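Local coordinates for HmuY protein (Prevotella intermedia, PDB 6R2H) that probably binds heme as a hemophore-like protein of the HmuY family, helping the bacterium to acquire heme, at residues A[166-171]-A[183-188]; A[19-24]-A[69-74]. All blocks are in the same frame, centred on the assembly; numbering follows the deposited sequence.

Both segments of contact 2 precede those of contact 1 along the chain. Contact 2 pairs the central strands 17-21 and 71-74 of a small antiparallel sheet, while contact 1 is the hairpin of strands 165-174 and 181-190 in the large antiparallel sheet of this all-beta, HmuY-type protein. Their centres lie about 12 Å apart, and the two pairs face each other across a shared apolar core. Phe170 CE1 packs 3.6 Å from Phe73 CZ, and Leu23 nestles against Ala166 and Phe185. A probable hydrogen bond of 3.2 Å from Tyr187 OH to Leu23 O adds a polar tie. Together the contacts join the two sheets face to face.

Contact 1. Residues A[166-171]-A[183-188]; sequences ALIKFK and VSFDYK
The Phe170 and Phe185 side chains run alongside each other, their rings oblique with planes at 63° and Phe170 CE1 reaching to 3.7 Å from Phe185 CD2. Ile168 CG2 sits over one face of the Phe170 ring, offset toward its rim, and also meets Phe185 CD1 at 3.6 Å; Val183 CG1 lies in plane at the edge of Phe185. Further rings join from outside, Trp139 and Phe156 meeting Phe170 and Phe8 meeting Phe185. The motif is an antiparallel beta hairpin, strands 165-174 and 181-190 of the large sheet. Phe170-Phe185 and Ile168-Tyr187 are non-hydrogen-bonded pairs whose side chains share the face turned to strand 71-74. In Phe185, chi1 of 54° sets CG between the backbone N and the carbonyl carbon, turning CD1 to Ile168 and CD2 to Phe170.

Alternating with them, Leu167-Lys188 and Lys169-Asp186 are doubly hydrogen-bonded, and Lys169 N to Asp186 O measures 2.8 Å. Their side chains occupy the other face, where the ammonium groups of Lys169 and Lys188 lead away from the strand pair: Lys169 NZ bonds to the carbonyls of Gly153 and Thr91, Lys188 NZ to those of Leu93 and Ile96. Toward the hairpin turn, Lys171 N donates to Ser184 O. The Lys171 side chain, bent at chi2 and chi3, folds back across the carboxylate of Asp186, bringing CD to 3.3 Å from Asp186 OD2 while NZ remains 4.7 Å from that oxygen.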
ATOM      1  N   ALA A 166      -8.158   8.659 -10.015  1.00 28.93           N
ATOM      2  CA  ALA A 166      -8.838   7.376  -9.917  1.00 29.67           C
ATOM      3  C   ALA A 166      -9.804   7.322  -8.736  1.00 29.08           C
ATOM      4  O   ALA A 166      -9.637   8.015  -7.732  1.00 29.97           O
ATOM      5  CB  ALA A 166      -7.817   6.268  -9.839  1.00 30.34           C
ATOM      6  N   LEU A 167     -10.808   6.455  -8.872  1.00 28.98           N
ATOM      7  CA  LEU A 167     -11.757   6.167  -7.811  1.00 28.50           C
ATOM      8  C   LEU A 167     -11.728   4.661  -7.563  1.00 30.18           C
ATOM      9  O   LEU A 167     -12.018   3.874  -8.468  1.00 33.38           O
ATOM     10  CB  LEU A 167     -13.147   6.617  -8.272  1.00 28.55           C
ATOM     11  CG  LEU A 167     -13.324   8.104  -8.588  1.00 27.32           C
ATOM     12  CD1 LEU A 167     -14.597   8.298  -9.394  1.00 28.04           C
ATOM     13  CD2 LEU A 167     -13.379   8.930  -7.307  1.00 26.13           C
ATOM     14  N   ILE A 168     -11.365   4.267  -6.338  1.00 28.65           N
ATOM     15  CA  ILE A 168     -11.005   2.888  -6.039  1.00 30.20           C
ATOM     16  C   ILE A 168     -11.882   2.388  -4.892  1.00 32.44           C
ATOM     17  O   ILE A 168     -12.008   3.058  -3.867  1.00 32.19           O
ATOM     18  CB  ILE A 168      -9.495   2.782  -5.687  1.00 29.25           C
ATOM     19  CG1 ILE A 168      -8.590   3.350  -6.784  1.00 29.77           C
ATOM     20  CG2 ILE A 168      -9.082   1.372  -5.280  1.00 25.70           C
ATOM     21  CD1 ILE A 168      -7.195   3.683  -6.306  1.00 30.52           C
ATOM     22  N   LYS A 169     -12.449   1.187  -5.049  1.00 32.48           N
ATOM     23  CA  LYS A 169     -13.139   0.528  -3.954  1.00 33.95           C
ATOM     24  C   LYS A 169     -12.515  -0.850  -3.751  1.00 34.19           C
ATOM     25  O   LYS A 169     -12.495  -1.656  -4.679  1.00 35.57           O
ATOM     26  CB  LYS A 169     -14.638   0.459  -4.262  1.00 35.23           C
ATOM     27  CG  LYS A 169     -15.493  -0.369  -3.310  1.00 35.42           C
ATOM     28  CD  LYS A 169     -16.921  -0.477  -3.793  1.00 34.90           C
ATOM     29  CE  LYS A 169     -17.802  -1.322  -2.895  1.00 35.29           C
ATOM     30  NZ  LYS A 169     -17.881  -0.726  -1.543  1.00 36.81           N
ATOM     31  N   PHE A 170     -12.004  -1.099  -2.538  1.00 33.48           N
ATOM     32  CA  PHE A 170     -11.307  -2.335  -2.209  1.00 31.55           C
ATOM     33  C   PHE A 170     -12.301  -3.471  -1.976  1.00 33.08           C
ATOM     34  O   PHE A 170     -13.372  -3.267  -1.413  1.00 32.14           O
ATOM     35  CB  PHE A 170     -10.325  -2.093  -1.061  1.00 28.49           C
ATOM     36  CG  PHE A 170      -9.159  -1.226  -1.465  1.00 27.69           C
ATOM     37  CD1 PHE A 170      -8.010  -1.785  -2.014  1.00 26.13           C
ATOM     38  CD2 PHE A 170      -9.225   0.159  -1.344  1.00 28.29           C
ATOM     39  CE1 PHE A 170      -6.941  -0.987  -2.403  1.00 25.42           C
ATOM     40  CE2 PHE A 170      -8.159   0.964  -1.738  1.00 27.04           C
ATOM     41  CZ  PHE A 170      -7.022   0.386  -2.273  1.00 26.64           C
ATOM     42  N   LYS A 171     -11.930  -4.672  -2.427  1.00 37.42           N
ATOM     43  CA  LYS A 171     -12.757  -5.865  -2.278  1.00 40.35           C
ATOM     44  C   LYS A 171     -12.200  -6.816  -1.212  1.00 38.25           C
ATOM     45  O   LYS A 171     -12.918  -7.139  -0.281  1.00 38.24           O
ATOM     46  CB  LYS A 171     -12.980  -6.583  -3.616  1.00 43.26           C
ATOM     47  CG  LYS A 171     -13.493  -5.733  -4.774  1.00 52.51           C
ATOM     48  CD  LYS A 171     -15.009  -5.559  -4.819  1.00 59.88           C
ATOM     49  CE  LYS A 171     -15.531  -4.484  -3.882  1.00 66.72           C
ATOM     50  NZ  LYS A 171     -16.906  -4.756  -3.390  1.00 71.49           N
ATOM     51  N   VAL A 183      -4.460  -8.357  -2.514  1.00 36.57           N
ATOM     52  CA  VAL A 183      -5.000  -7.031  -2.755  1.00 34.22           C
ATOM     53  C   VAL A 183      -5.945  -7.177  -3.944  1.00 36.08           C
ATOM     54  O   VAL A 183      -5.538  -7.674  -4.996  1.00 39.99           O
ATOM     55  CB  VAL A 183      -3.887  -5.994  -3.029  1.00 34.79           C
ATOM     56  CG1 VAL A 183      -4.408  -4.705  -3.662  1.00 33.67           C
ATOM     57  CG2 VAL A 183      -3.014  -5.688  -1.813  1.00 32.55           C
ATOM     58  N   SER A 184      -7.208  -6.780  -3.745  1.00 35.60           N
ATOM     59  CA  SER A 184      -8.246  -6.842  -4.762  1.00 35.47           C
ATOM     60  C   SER A 184      -9.102  -5.579  -4.685  1.00 37.42           C
ATOM     61  O   SER A 184      -9.478  -5.184  -3.585  1.00 41.17           O
ATOM     62  CB  SER A 184      -9.085  -8.048  -4.538  1.00 36.77           C
ATOM     63  OG  SER A 184      -9.923  -8.273  -5.651  1.00 42.38           O
ATOM     64  N   PHE A 185      -9.386  -4.934  -5.829  1.00 35.14           N
ATOM     65  CA  PHE A 185     -10.257  -3.765  -5.853  1.00 34.25           C
ATOM     66  C   PHE A 185     -10.870  -3.546  -7.232  1.00 33.65           C
ATOM     67  O   PHE A 185     -10.387  -4.072  -8.232  1.00 34.88           O
ATOM     68  CB  PHE A 185      -9.510  -2.493  -5.441  1.00 36.01           C
ATOM     69  CG  PHE A 185      -8.249  -2.188  -6.216  1.00 35.21           C
ATOM     70  CD1 PHE A 185      -8.297  -1.464  -7.405  1.00 34.61           C
ATOM     71  CD2 PHE A 185      -7.011  -2.607  -5.746  1.00 32.28           C
ATOM     72  CE1 PHE A 185      -7.141  -1.161  -8.112  1.00 33.88           C
ATOM     73  CE2 PHE A 185      -5.855  -2.306  -6.452  1.00 33.10           C
ATOM     74  CZ  PHE A 185      -5.921  -1.580  -7.629  1.00 34.10           C
ATOM     75  N   ASP A 186     -11.943  -2.753  -7.259  1.00 33.00           N
ATOM     76  CA  ASP A 186     -12.505  -2.221  -8.490  1.00 32.18           C
ATOM     77  C   ASP A 186     -12.193  -0.736  -8.538  1.00 31.37           C
ATOM     78  O   ASP A 186     -12.014  -0.117  -7.486  1.00 30.22           O
ATOM     79  CB  ASP A 186     -14.021  -2.404  -8.555  1.00 34.57           C
ATOM     80  CG  ASP A 186     -14.456  -3.852  -8.426  1.00 36.94           C
ATOM     81  OD1 ASP A 186     -13.745  -4.725  -8.959  1.00 38.79           O
ATOM     82  OD2 ASP A 186     -15.486  -4.094  -7.774  1.00 41.19           O
ATOM     83  N   TYR A 187     -12.142  -0.186  -9.759  1.00 29.61           N
ATOM     84  CA  TYR A 187     -11.728   1.197  -9.908  1.00 31.22           C
ATOM     85  C   TYR A 187     -12.162   1.802 -11.239  1.00 32.31           C
ATOM     86  O   TYR A 187     -12.390   1.104 -12.221  1.00 32.16           O
ATOM     87  CB  TYR A 187     -10.210   1.307  -9.806  1.00 30.33           C
ATOM     88  CG  TYR A 187      -9.415   0.666 -10.916  1.00 31.28           C
ATOM     89  CD1 TYR A 187      -9.153  -0.694 -10.900  1.00 30.69           C
ATOM     90  CD2 TYR A 187      -8.871   1.424 -11.949  1.00 31.49           C
ATOM     91  CE1 TYR A 187      -8.385  -1.287 -11.885  1.00 30.93           C
ATOM     92  CE2 TYR A 187      -8.099   0.845 -12.945  1.00 31.70           C
ATOM     93  CZ  TYR A 187      -7.857  -0.519 -12.910  1.00 32.05           C
ATOM     94  OH  TYR A 187      -7.104  -1.124 -13.878  1.00 32.61           O
ATOM     95  N   LYS A 188     -12.226   3.131 -11.249  1.00 34.14           N
ATOM     96  CA  LYS A 188     -12.422   3.871 -12.473  1.00 36.79           C
ATOM     97  C   LYS A 188     -11.197   4.750 -12.640  1.00 38.06           C
ATOM     98  O   LYS A 188     -10.760   5.386 -11.685  1.00 40.14           O
ATOM     99  CB  LYS A 188     -13.679   4.741 -12.390  1.00 39.18           C
ATOM    100  CG  LYS A 188     -14.997   3.989 -12.247  1.00 42.94           C
ATOM    101  CD  LYS A 188     -16.201   4.922 -12.303  1.00 41.98           C
ATOM    102  CE  LYS A 188     -17.518   4.225 -12.048  1.00 41.50           C
ATOM    103  NZ  LYS A 188     -18.643   5.185 -11.975  1.00 37.64           N
TER

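Contact 2. Residues A[19-24]-A[69-74]; sequences IYIDLE and WDIAFH. With GOL (glycerol), chain C.
Tyr20 drives its ring edge into the face of the Trp69 indole, a T-shaped pair with planes at 77°, and Tyr20 CD2 hangs 3.5 Å from Trp69 CD2. This is the tight side of an antiparallel strand pair, 17-21 with 71-74, that ends in a classic beta bulge: Asp70 and Ile71 both face Ile21. Ile21 O takes a bond of 2.8 Å from Asp70 N and a weak one from Ile71 N, while Ile21 N donates to Ile71 O. Trp69 CG lies between the backbone N and the carbonyl carbon (chi1 66°), which sets the indole alongside Tyr20; Ala72 CB also touches Tyr20 CD2. On the opposite face Ile19, Ile21, Ile71 and Phe73 form an apolar layer, Ile21 CD1 meeting the edge of the Phe73 ring at 3.9 Å, and Phe8 and Phe185 close over Ile21.

Beyond the bulge, in contrast to that close ring packing, strand pairing has ended in a polar turn, where Glu24 alone of the touching residues is exposed. Asp22 OD1 accepts Glu24 N in an Asx turn and lies 3.5 Å from Asp70 OD2; the repulsion of the two carboxylates is probably eased by the N-H groups of Leu23 and Glu24. A glycerol, probably from the crystallisation liquor, donates from O1 to Asp70 OD1, and its O2 sits close to Asp22 OD1 and both Asp70 oxygens. Asp70 OD2 takes its strong bond from the backbone, Leu23 N donating to its anti lone pair at 2.6 Å.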
ATOM      1  N   ILE A  19       4.124  -4.689  -4.848  1.00 37.28           N
ATOM      2  CA  ILE A  19       3.568  -4.679  -6.191  1.00 34.77           C
ATOM      3  C   ILE A  19       3.346  -3.226  -6.614  1.00 36.18           C
ATOM      4  O   ILE A  19       2.975  -2.390  -5.794  1.00 38.97           O
ATOM      5  CB  ILE A  19       2.287  -5.525  -6.287  1.00 34.12           C
ATOM      6  CG1 ILE A  19       1.136  -4.953  -5.453  1.00 34.52           C
ATOM      7  CG2 ILE A  19       2.570  -6.979  -5.946  1.00 34.67           C
ATOM      8  CD1 ILE A  19      -0.207  -5.578  -5.748  1.00 35.10           C
ATOM      9  N   TYR A  20       3.589  -2.942  -7.897  1.00 35.15           N
ATOM     10  CA  TYR A  20       3.443  -1.614  -8.475  1.00 36.73           C
ATOM     11  C   TYR A  20       2.385  -1.673  -9.574  1.00 35.92           C
ATOM     12  O   TYR A  20       2.548  -2.410 -10.548  1.00 36.62           O
ATOM     13  CB  TYR A  20       4.788  -1.107  -9.005  1.00 36.58           C
ATOM     14  CG  TYR A  20       5.829  -0.857  -7.942  1.00 37.05           C
ATOM     15  CD1 TYR A  20       6.649  -1.884  -7.493  1.00 36.38           C
ATOM     16  CD2 TYR A  20       5.999   0.401  -7.378  1.00 37.62           C
ATOM     17  CE1 TYR A  20       7.612  -1.664  -6.517  1.00 34.78           C
ATOM     18  CE2 TYR A  20       6.961   0.640  -6.405  1.00 37.35           C
ATOM     19  CZ  TYR A  20       7.771  -0.400  -5.971  1.00 37.00           C
ATOM     20  OH  TYR A  20       8.716  -0.195  -5.008  1.00 37.94           O
ATOM     21  N   ILE A  21       1.301  -0.898  -9.408  1.00 33.83           N
ATOM     22  CA  ILE A  21       0.171  -1.005 -10.323  1.00 30.91           C
ATOM     23  C   ILE A  21       0.063   0.226 -11.210  1.00 28.65           C
ATOM     24  O   ILE A  21      -0.018   1.343 -10.714  1.00 30.20           O
ATOM     25  CB  ILE A  21      -1.140  -1.271  -9.575  1.00 28.53           C
ATOM     26  CG1 ILE A  21      -0.973  -2.466  -8.635  1.00 28.81           C
ATOM     27  CG2 ILE A  21      -2.278  -1.480 -10.568  1.00 26.20           C
ATOM     28  CD1 ILE A  21      -2.025  -2.586  -7.573  1.00 28.08           C
ATOM     29  N   ASP A  22       0.041  -0.012 -12.522  1.00 28.18           N
ATOM     30  CA  ASP A  22      -0.313   1.004 -13.501  1.00 29.46           C
ATOM     31  C   ASP A  22      -1.828   0.983 -13.669  1.00 30.26           C
ATOM     32  O   ASP A  22      -2.374   0.046 -14.244  1.00 31.86           O
ATOM     33  CB  ASP A  22       0.359   0.730 -14.846  1.00 26.70           C
ATOM     34  CG  ASP A  22       0.048   1.767 -15.905  1.00 28.84           C
ATOM     35  OD1 ASP A  22      -0.872   2.585 -15.698  1.00 29.32           O
ATOM     36  OD2 ASP A  22       0.769   1.771 -16.926  1.00 28.42           O
ATOM     37  N   LEU A  23      -2.508   2.018 -13.173  1.00 31.28           N
ATOM     38  CA  LEU A  23      -3.963   1.964 -13.116  1.00 32.52           C
ATOM     39  C   LEU A  23      -4.554   2.065 -14.523  1.00 37.98           C
ATOM     40  O   LEU A  23      -5.616   1.508 -14.791  1.00 42.35           O
ATOM     41  CB  LEU A  23      -4.495   3.037 -12.161  1.00 28.28           C
ATOM     42  CG  LEU A  23      -4.427   2.669 -10.672  1.00 26.22           C
ATOM     43  CD1 LEU A  23      -4.949   3.796  -9.809  1.00 25.83           C
ATOM     44  CD2 LEU A  23      -5.174   1.373 -10.343  1.00 23.81           C
ATOM     45  N   GLU A  24      -3.821   2.742 -15.421  1.00 39.19           N
ATOM     46  CA  GLU A  24      -4.265   2.986 -16.784  1.00 41.52           C
ATOM     47  C   GLU A  24      -4.365   1.672 -17.561  1.00 41.47           C
ATOM     48  O   GLU A  24      -5.328   1.463 -18.282  1.00 41.57           O
ATOM     49  CB  GLU A  24      -3.336   3.999 -17.455  1.00 43.57           C
ATOM     50  CG  GLU A  24      -3.813   4.482 -18.813  1.00 45.37           C
ATOM     51  CD  GLU A  24      -2.919   5.559 -19.413  1.00 50.04           C
ATOM     52  OE1 GLU A  24      -1.735   5.642 -19.010  1.00 50.92           O
ATOM     53  OE2 GLU A  24      -3.406   6.323 -20.269  1.00 52.05           O
ATOM     54  N   TRP A  69       3.788   3.285 -12.924  1.00 36.59           N
ATOM     55  CA  TRP A  69       2.930   2.857 -11.835  1.00 34.06           C
ATOM     56  C   TRP A  69       2.262   4.078 -11.220  1.00 34.19           C
ATOM     57  O   TRP A  69       2.778   5.181 -11.332  1.00 30.86           O
ATOM     58  CB  TRP A  69       3.719   2.040 -10.793  1.00 36.26           C
ATOM     59  CG  TRP A  69       4.772   2.825 -10.062  1.00 37.37           C
ATOM     60  CD1 TRP A  69       6.020   3.166 -10.507  1.00 37.96           C
ATOM     61  CD2 TRP A  69       4.660   3.391  -8.742  1.00 36.80           C
ATOM     62  NE1 TRP A  69       6.694   3.887  -9.558  1.00 36.68           N
ATOM     63  CE2 TRP A  69       5.884   4.040  -8.462  1.00 37.18           C
ATOM     64  CE3 TRP A  69       3.651   3.406  -7.769  1.00 38.36           C
ATOM     65  CZ2 TRP A  69       6.114   4.696  -7.252  1.00 36.76           C
ATOM     66  CZ3 TRP A  69       3.884   4.044  -6.568  1.00 38.79           C
ATOM     67  CH2 TRP A  69       5.101   4.687  -6.317  1.00 37.08           C
ATOM     68  N   ASP A  70       1.128   3.847 -10.540  1.00 38.58           N
ATOM     69  CA  ASP A  70       0.348   4.899  -9.909  1.00 35.62           C
ATOM     70  C   ASP A  70       0.298   4.672  -8.401  1.00 35.16           C
ATOM     71  O   ASP A  70       0.516   5.616  -7.635  1.00 31.30           O
ATOM     72  CB  ASP A  70      -1.042   4.980 -10.539  1.00 35.96           C
ATOM     73  CG  ASP A  70      -0.969   5.269 -12.021  1.00 38.76           C
ATOM     74  OD1 ASP A  70      -0.376   6.315 -12.371  1.00 38.65           O
ATOM     75  OD2 ASP A  70      -1.472   4.418 -12.807  1.00 42.46           O
ATOM     76  N   ILE A  71      -0.013   3.423  -8.009  1.00 32.39           N
ATOM     77  CA  ILE A  71      -0.093   3.026  -6.610  1.00 33.69           C
ATOM     78  C   ILE A  71       0.661   1.710  -6.418  1.00 35.67           C
ATOM     79  O   ILE A  71       0.860   0.947  -7.371  1.00 39.70           O
ATOM     80  CB  ILE A  71      -1.546   2.935  -6.090  1.00 30.25           C
ATOM     81  CG1 ILE A  71      -2.335   1.803  -6.759  1.00 30.39           C
ATOM     82  CG2 ILE A  71      -2.244   4.274  -6.203  1.00 29.73           C
ATOM     83  CD1 ILE A  71      -3.747   1.599  -6.243  1.00 29.06           C
ATOM     84  N   ALA A  72       1.044   1.454  -5.158  1.00 34.42           N
ATOM     85  CA  ALA A  72       1.870   0.312  -4.804  1.00 34.20           C
ATOM     86  C   ALA A  72       1.466  -0.222  -3.434  1.00 33.44           C
ATOM     87  O   ALA A  72       1.017   0.535  -2.573  1.00 35.94           O
ATOM     88  CB  ALA A  72       3.337   0.676  -4.881  1.00 34.28           C
ATOM     89  N   PHE A  73       1.637  -1.536  -3.262  1.00 33.58           N
ATOM     90  CA  PHE A  73       1.257  -2.228  -2.044  1.00 34.15           C
ATOM     91  C   PHE A  73       2.403  -3.101  -1.545  1.00 33.61           C
ATOM     92  O   PHE A  73       3.084  -3.765  -2.325  1.00 30.80           O
ATOM     93  CB  PHE A  73      -0.046  -3.013  -2.228  1.00 33.52           C
ATOM     94  CG  PHE A  73      -1.247  -2.145  -2.510  1.00 35.15           C
ATOM     95  CD1 PHE A  73      -1.982  -1.599  -1.467  1.00 35.02           C
ATOM     96  CD2 PHE A  73      -1.623  -1.847  -3.815  1.00 31.80           C
ATOM     97  CE1 PHE A  73      -3.089  -0.795  -1.717  1.00 35.34           C
ATOM     98  CE2 PHE A  73      -2.730  -1.046  -4.064  1.00 34.06           C
ATOM     99  CZ  PHE A  73      -3.452  -0.510  -3.017  1.00 33.46           C
ATOM    100  N   HIS A  74       2.605  -3.036  -0.228  1.00 33.94           N
ATOM    101  CA  HIS A  74       3.488  -3.911   0.523  1.00 33.75           C
ATOM    102  C   HIS A  74       2.690  -4.497   1.687  1.00 33.39           C
ATOM    103  O   HIS A  74       2.428  -3.803   2.668  1.00 34.25           O
ATOM    104  CB  HIS A  74       4.719  -3.129   1.026  1.00 34.01           C
ATOM    105  CG  HIS A  74       5.449  -3.827   2.130  1.00 36.81           C
ATOM    106  ND1 HIS A  74       5.228  -3.545   3.468  1.00 36.78           N
ATOM    107  CD2 HIS A  74       6.386  -4.799   2.107  1.00 36.21           C
ATOM    108  CE1 HIS A  74       6.009  -4.303   4.215  1.00 36.15           C
ATOM    109  NE2 HIS A  74       6.729  -5.079   3.404  1.00 35.84           N
TER
HETATM  110  C1  GOL C 201      -0.133   7.077 -15.400  1.00 59.52           C
HETATM  111  O1  GOL C 201      -1.410   7.202 -14.778  1.00 53.80           O
HETATM  112  C2  GOL C 201       0.121   5.672 -15.912  1.00 57.65           C
HETATM  113  O2  GOL C 201       0.841   4.889 -14.955  1.00 53.37           O
HETATM  114  C3  GOL C 201       0.806   5.635 -17.264  1.00 56.79           C
HETATM  115  O3  GOL C 201       2.026   6.373 -17.279  1.00 55.11           O